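Local coordinates for botulinum neurotoxin type G (Clostridium botulinum, PDB 3MPP), which attaches to host nerve cells through its receptor-binding domain and delivers a zinc-dependent protease light chain into their cytosol, at residues A[243-246]-A[247-250]; A[355-359]-A[360-364]. The protein carries 4 engineered substitutions. All coordinates share one frame; numbering follows the deposited sequence.

Interaction 1. Residues A[243-246]-A[247-250]; sequences FNQG and MQNI
Asn244 and Gln248 grip the bend that follows strand 239-244 in the beta-trefoil C-terminal half of the receptor-binding domain, where Asn244 OD1 caps the bend in the manner of an Asx turn. Asn244 turns its amide back on the bend, chi1 of -169° setting CG beside its own carbonyl carbon, and OD1 accepts the backbone N of Met247 at 2.9 Å and, weakly, that of Gly246 at 2.8 Å. Two amides of the bend thus converge on one carbonyl oxygen, while ND2 of Asn244 bonds Gly417 O, which fixes the rotation of the amide. Met247 N also makes a weak bond to Asn244 O. Gln248, the second residue of a type I turn from Met247 to Ile250, comes back against the strand end. Its amide meets the edge of the Phe243 ring, with CD 3.6 Å from CZ of Phe243 and OE1 in the ring plane; amide and ring planes stand 61° apart. Gln248 also runs alongside Gln245, in the same direction, their amide planes 23° apart. A water joins the strand end to the turn, accepting from Asn244 N and donating to Met247 O and Ile250 O. Finally, Gln248 NE2 donates to Gln245 O at 3.0 Å, in the carbonyl plane on a lone pair.

Interaction 2. Residues A[355-359]-A[360-364]; sequences YYEKT and TYNCQ
In the connection between the antiparallel strands 346-353 and 364-368 of the beta-trefoil domain, Glu357 and Thr360 face each other across a type I beta turn. Glu357 O takes two bonds from Thr360. The hydroxyl OG1 donates at 2.7 Å within the carbonyl plane, and the backbone N donates at 3.0 Å from above that plane. OG1 is placed there because it sits between the backbone N and carbonyl carbon of Thr360 (chi1 73°). The same OG1 then accepts ND2 of Asn362 at 3.1 Å, while OD1 of Asn362 is held by Gln421. The Glu357 carboxylate crosses this amide obliquely, planes 18° apart, with OE2 3.3 Å from ND2 of Asn362 but badly angled for a bond; its OE1 bonds NE2 of Gln245. At the base of the loop, Gln364 bends at chi2 and points its amide to the first arm: OE1 receives Tyr355 N at 2.8 Å in a nearly straight bond, and NE2 packs obliquely against the Tyr356 ring, 3.4 Å from CE1. NE2 also donates to Asn419, the partner of Tyr356 OH, and to a water that donates to Tyr356 O. Side-chain bonds thus supplement the turn's own backbone bond and carry the connection from its tip to the start of the strand pairing.

Interaction 1 comes first along the chain, at the end of strand 239-244, and interaction 2 follows a hundred residues later, between strands 346-353 and 364-368. Both lie in the C-terminal receptor-binding subdomain, at the ends of strands of the same branched antiparallel sheet, and their centres are about 15 Å apart. They touch directly: Gln245 NE2 lies 3.3 Å from Glu357 OE1, a probable hydrogen bond, and Gln245 also packs on Asn362. Asn419, just before strand 420-423, has bonds to both loops. In each, one side chain, Met247 or Tyr356, comes to about 10 Å of that of Trp402, the inferred ganglioside-binding site, consistent with both loops belonging to its wider surroundings.

Interaction 1. Residues A[243-246]-A[247-250]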
loop_
_atom_site.group_PDB
_atom_site.type_symbol
_atom_site.label_atom_id
_atom_site.label_comp_id
_atom_site.label_asym_id
_atom_site.label_seq_id
_atom_site.Cartn_x
_atom_site.Cartn_y
_atom_site.Cartn_z
ATOM N N PHE A 243 0.696 -13.393 0.234
ATOM C CA PHE A 243 -0.414 -13.112 1.126
ATOM C C PHE A 243 -1.735 -13.430 0.422
ATOM O O PHE A 243 -1.922 -13.054 -0.736
ATOM C CB PHE A 243 -0.356 -11.647 1.571
ATOM C CG PHE A 243 -1.568 -11.175 2.319
ATOM C CD1 PHE A 243 -1.656 -11.327 3.698
ATOM C CD2 PHE A 243 -2.608 -10.534 1.653
ATOM C CE1 PHE A 243 -2.772 -10.880 4.395
ATOM C CE2 PHE A 243 -3.743 -10.083 2.357
ATOM C CZ PHE A 243 -3.816 -10.248 3.718
ATOM N N ASN A 244 -2.631 -14.119 1.130
ATOM C CA ASN A 244 -3.978 -14.420 0.630
ATOM C C ASN A 244 -5.066 -13.558 1.284
ATOM O O ASN A 244 -5.254 -13.604 2.496
ATOM C CB ASN A 244 -4.304 -15.908 0.818
ATOM C CG ASN A 244 -5.562 -16.310 0.094
ATOM O OD1 ASN A 244 -6.655 -16.089 0.592
ATOM N ND2 ASN A 244 -5.412 -16.887 -1.104
ATOM N N GLN A 245 -5.799 -12.796 0.473
ATOM C CA GLN A 245 -6.833 -11.908 0.992
ATOM C C GLN A 245 -7.981 -12.656 1.686
ATOM O O GLN A 245 -8.547 -12.152 2.639
ATOM C CB GLN A 245 -7.409 -10.992 -0.099
ATOM C CG GLN A 245 -8.485 -10.022 0.453
ATOM C CD GLN A 245 -9.163 -9.202 -0.628
ATOM O OE1 GLN A 245 -9.222 -9.609 -1.782
ATOM N NE2 GLN A 245 -9.659 -8.024 -0.259
ATOM N N GLY A 246 -8.309 -13.857 1.220
ATOM C CA GLY A 246 -9.397 -14.612 1.827
ATOM C C GLY A 246 -9.021 -15.353 3.103
ATOM O O GLY A 246 -9.867 -15.600 3.961
ATOM N N MET A 247 -7.748 -15.718 3.224
ATOM C CA MET A 247 -7.263 -16.450 4.388
ATOM C C MET A 247 -6.021 -15.723 4.850
ATOM O O MET A 247 -4.897 -16.093 4.503
ATOM C CB MET A 247 -6.964 -17.900 4.001
ATOM C CG MET A 247 -8.201 -18.575 3.394
ATOM S SD MET A 247 -8.026 -20.316 2.981
ATOM C CE MET A 247 -7.741 -20.980 4.620
ATOM N N GLN A 248 -6.236 -14.649 5.597
ATOM C CA GLN A 248 -5.160 -13.704 5.886
ATOM C C GLN A 248 -4.240 -14.179 7.003
ATOM O O GLN A 248 -3.139 -13.664 7.162
ATOM C CB GLN A 248 -5.750 -12.336 6.250
ATOM C CG GLN A 248 -6.770 -11.852 5.229
ATOM C CD GLN A 248 -7.069 -10.384 5.340
ATOM O OE1 GLN A 248 -6.631 -9.718 6.283
ATOM N NE2 GLN A 248 -7.834 -9.863 4.380
ATOM N N ASN A 249 -4.678 -15.174 7.765
ATOM C CA ASN A 249 -3.954 -15.522 8.982
ATOM C C ASN A 249 -3.114 -16.785 8.836
ATOM O O ASN A 249 -2.591 -17.316 9.811
ATOM C CB ASN A 249 -4.918 -15.591 10.171
ATOM C CG ASN A 249 -5.782 -14.336 10.287
ATOM O OD1 ASN A 249 -7.012 -14.406 10.221
ATOM N ND2 ASN A 249 -5.136 -13.178 10.436
ATOM N N ILE A 250 -2.983 -17.248 7.598
ATOM C CA ILE A 250 -2.087 -18.352 7.269
ATOM C C ILE A 250 -1.072 -17.920 6.227
ATOM O O ILE A 250 -1.196 -16.847 5.619
ATOM C CB ILE A 250 -2.860 -19.605 6.770
ATOM C CG1 ILE A 250 -3.763 -19.273 5.568
ATOM C CG2 ILE A 250 -3.717 -20.179 7.907
ATOM C CD1 ILE A 250 -3.034 -19.086 4.237
HETATM O O HOH W 1 -2.380 -15.081 3.876
HETATM O O HOH W 2 -9.108 -7.358 3.006
HETATM O O HOH W 3 -8.754 -14.027 6.749
#

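Interaction 2. Residues A[355-359]-A[360-364]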
loop_
_atom_site.group_PDB
_atom_site.type_symbol
_atom_site.label_atom_id
_atom_site.label_comp_id
_atom_site.label_asym_id
_atom_site.label_seq_id
_atom_site.Cartn_x
_atom_site.Cartn_y
_atom_site.Cartn_z
ATOM N N TYR A 355 -8.952 -8.535 -11.990
ATOM C CA TYR A 355 -10.312 -8.584 -12.525
ATOM C C TYR A 355 -11.317 -7.651 -11.843
ATOM O O TYR A 355 -12.374 -7.351 -12.406
ATOM C CB TYR A 355 -10.855 -10.017 -12.440
ATOM C CG TYR A 355 -10.210 -10.986 -13.389
ATOM C CD1 TYR A 355 -10.346 -10.840 -14.766
ATOM C CD2 TYR A 355 -9.492 -12.066 -12.908
ATOM C CE1 TYR A 355 -9.767 -11.744 -15.631
ATOM C CE2 TYR A 355 -8.916 -12.973 -13.758
ATOM C CZ TYR A 355 -9.056 -12.812 -15.110
ATOM O OH TYR A 355 -8.473 -13.725 -15.930
ATOM N N TYR A 356 -11.015 -7.219 -10.625
ATOM C CA TYR A 356 -11.976 -6.438 -9.844
ATOM C C TYR A 356 -11.258 -5.873 -8.631
ATOM O O TYR A 356 -10.066 -6.118 -8.454
ATOM C CB TYR A 356 -13.142 -7.327 -9.410
ATOM C CG TYR A 356 -12.648 -8.679 -8.942
ATOM C CD1 TYR A 356 -12.024 -8.811 -7.717
ATOM C CD2 TYR A 356 -12.785 -9.815 -9.738
ATOM C CE1 TYR A 356 -11.545 -10.037 -7.275
ATOM C CE2 TYR A 356 -12.299 -11.062 -9.305
ATOM C CZ TYR A 356 -11.682 -11.154 -8.070
ATOM O OH TYR A 356 -11.199 -12.360 -7.612
ATOM N N GLU A 357 -11.991 -5.153 -7.785
ATOM C CA GLU A 357 -11.409 -4.378 -6.681
ATOM C C GLU A 357 -10.112 -3.678 -7.107
ATOM O O GLU A 357 -9.083 -3.786 -6.453
ATOM C CB GLU A 357 -11.231 -5.219 -5.396
ATOM C CG GLU A 357 -10.287 -6.424 -5.492
ATOM C CD GLU A 357 -10.134 -7.162 -4.161
ATOM O OE1 GLU A 357 -10.555 -6.625 -3.110
ATOM O OE2 GLU A 357 -9.590 -8.286 -4.161
ATOM N N LYS A 358 -10.196 -2.930 -8.202
ATOM C CA LYS A 358 -9.014 -2.429 -8.902
ATOM C C LYS A 358 -8.234 -1.319 -8.187
ATOM O O LYS A 358 -7.132 -0.970 -8.603
ATOM C CB LYS A 358 -9.391 -2.004 -10.326
ATOM C CG LYS A 358 -9.753 -3.192 -11.212
ATOM C CD LYS A 358 -10.363 -2.740 -12.543
ATOM C CE LYS A 358 -10.785 -3.944 -13.379
ATOM N NZ LYS A 358 -10.975 -3.598 -14.820
ATOM N N THR A 359 -8.793 -0.781 -7.108
ATOM C CA THR A 359 -8.085 0.207 -6.302
ATOM C C THR A 359 -7.278 -0.451 -5.188
ATOM O O THR A 359 -6.510 0.212 -4.496
ATOM C CB THR A 359 -9.043 1.217 -5.676
ATOM O OG1 THR A 359 -9.847 0.565 -4.683
ATOM C CG2 THR A 359 -9.942 1.812 -6.753
ATOM N N THR A 360 -7.450 -1.757 -5.013
ATOM C CA THR A 360 -6.732 -2.475 -3.964
ATOM C C THR A 360 -5.400 -2.999 -4.488
ATOM O O THR A 360 -5.091 -2.864 -5.674
ATOM C CB THR A 360 -7.568 -3.648 -3.385
ATOM O OG1 THR A 360 -7.621 -4.726 -4.326
ATOM C CG2 THR A 360 -8.987 -3.181 -3.071
ATOM N N TYR A 361 -4.620 -3.621 -3.612
ATOM C CA TYR A 361 -3.332 -4.153 -4.021
ATOM C C TYR A 361 -3.393 -5.664 -4.307
ATOM O O TYR A 361 -2.369 -6.307 -4.445
ATOM C CB TYR A 361 -2.284 -3.846 -2.950
ATOM C CG TYR A 361 -2.191 -2.366 -2.616
ATOM C CD1 TYR A 361 -2.491 -1.390 -3.576
ATOM C CD2 TYR A 361 -1.765 -1.947 -1.364
ATOM C CE1 TYR A 361 -2.395 -0.012 -3.275
ATOM C CE2 TYR A 361 -1.665 -0.589 -1.051
ATOM C CZ TYR A 361 -1.979 0.372 -2.009
ATOM O OH TYR A 361 -1.868 1.710 -1.685
ATOM N N ASN A 362 -4.602 -6.211 -4.397
ATOM C CA ASN A 362 -4.787 -7.619 -4.717
ATOM C C ASN A 362 -4.673 -7.924 -6.210
ATOM O O ASN A 362 -4.893 -7.066 -7.050
ATOM C CB ASN A 362 -6.154 -8.081 -4.227
ATOM C CG ASN A 362 -6.298 -7.952 -2.729
ATOM O OD1 ASN A 362 -5.645 -8.670 -1.964
ATOM N ND2 ASN A 362 -7.137 -7.016 -2.296
ATOM N N CYS A 363 -4.360 -9.168 -6.531
ATOM C CA CYS A 363 -4.315 -9.609 -7.916
ATOM C C CYS A 363 -4.687 -11.083 -7.945
ATOM O O CYS A 363 -4.748 -11.730 -6.900
ATOM C CB CYS A 363 -2.919 -9.387 -8.517
ATOM S SG CYS A 363 -1.640 -10.389 -7.729
ATOM N N GLN A 364 -4.969 -11.595 -9.138
ATOM C CA GLN A 364 -5.342 -12.998 -9.318
ATOM C C GLN A 364 -4.321 -13.651 -10.234
ATOM O O GLN A 364 -3.665 -12.964 -11.019
ATOM C CB GLN A 364 -6.732 -13.111 -9.964
ATOM C CG GLN A 364 -7.878 -12.495 -9.137
ATOM C CD GLN A 364 -7.947 -10.976 -9.236
ATOM O OE1 GLN A 364 -7.774 -10.391 -10.316
ATOM N NE2 GLN A 364 -8.216 -10.329 -8.106
HETATM O O HOH W 4 -8.003 -7.537 -7.892
HETATM O O HOH W 5 -4.556 -0.308 -7.452
#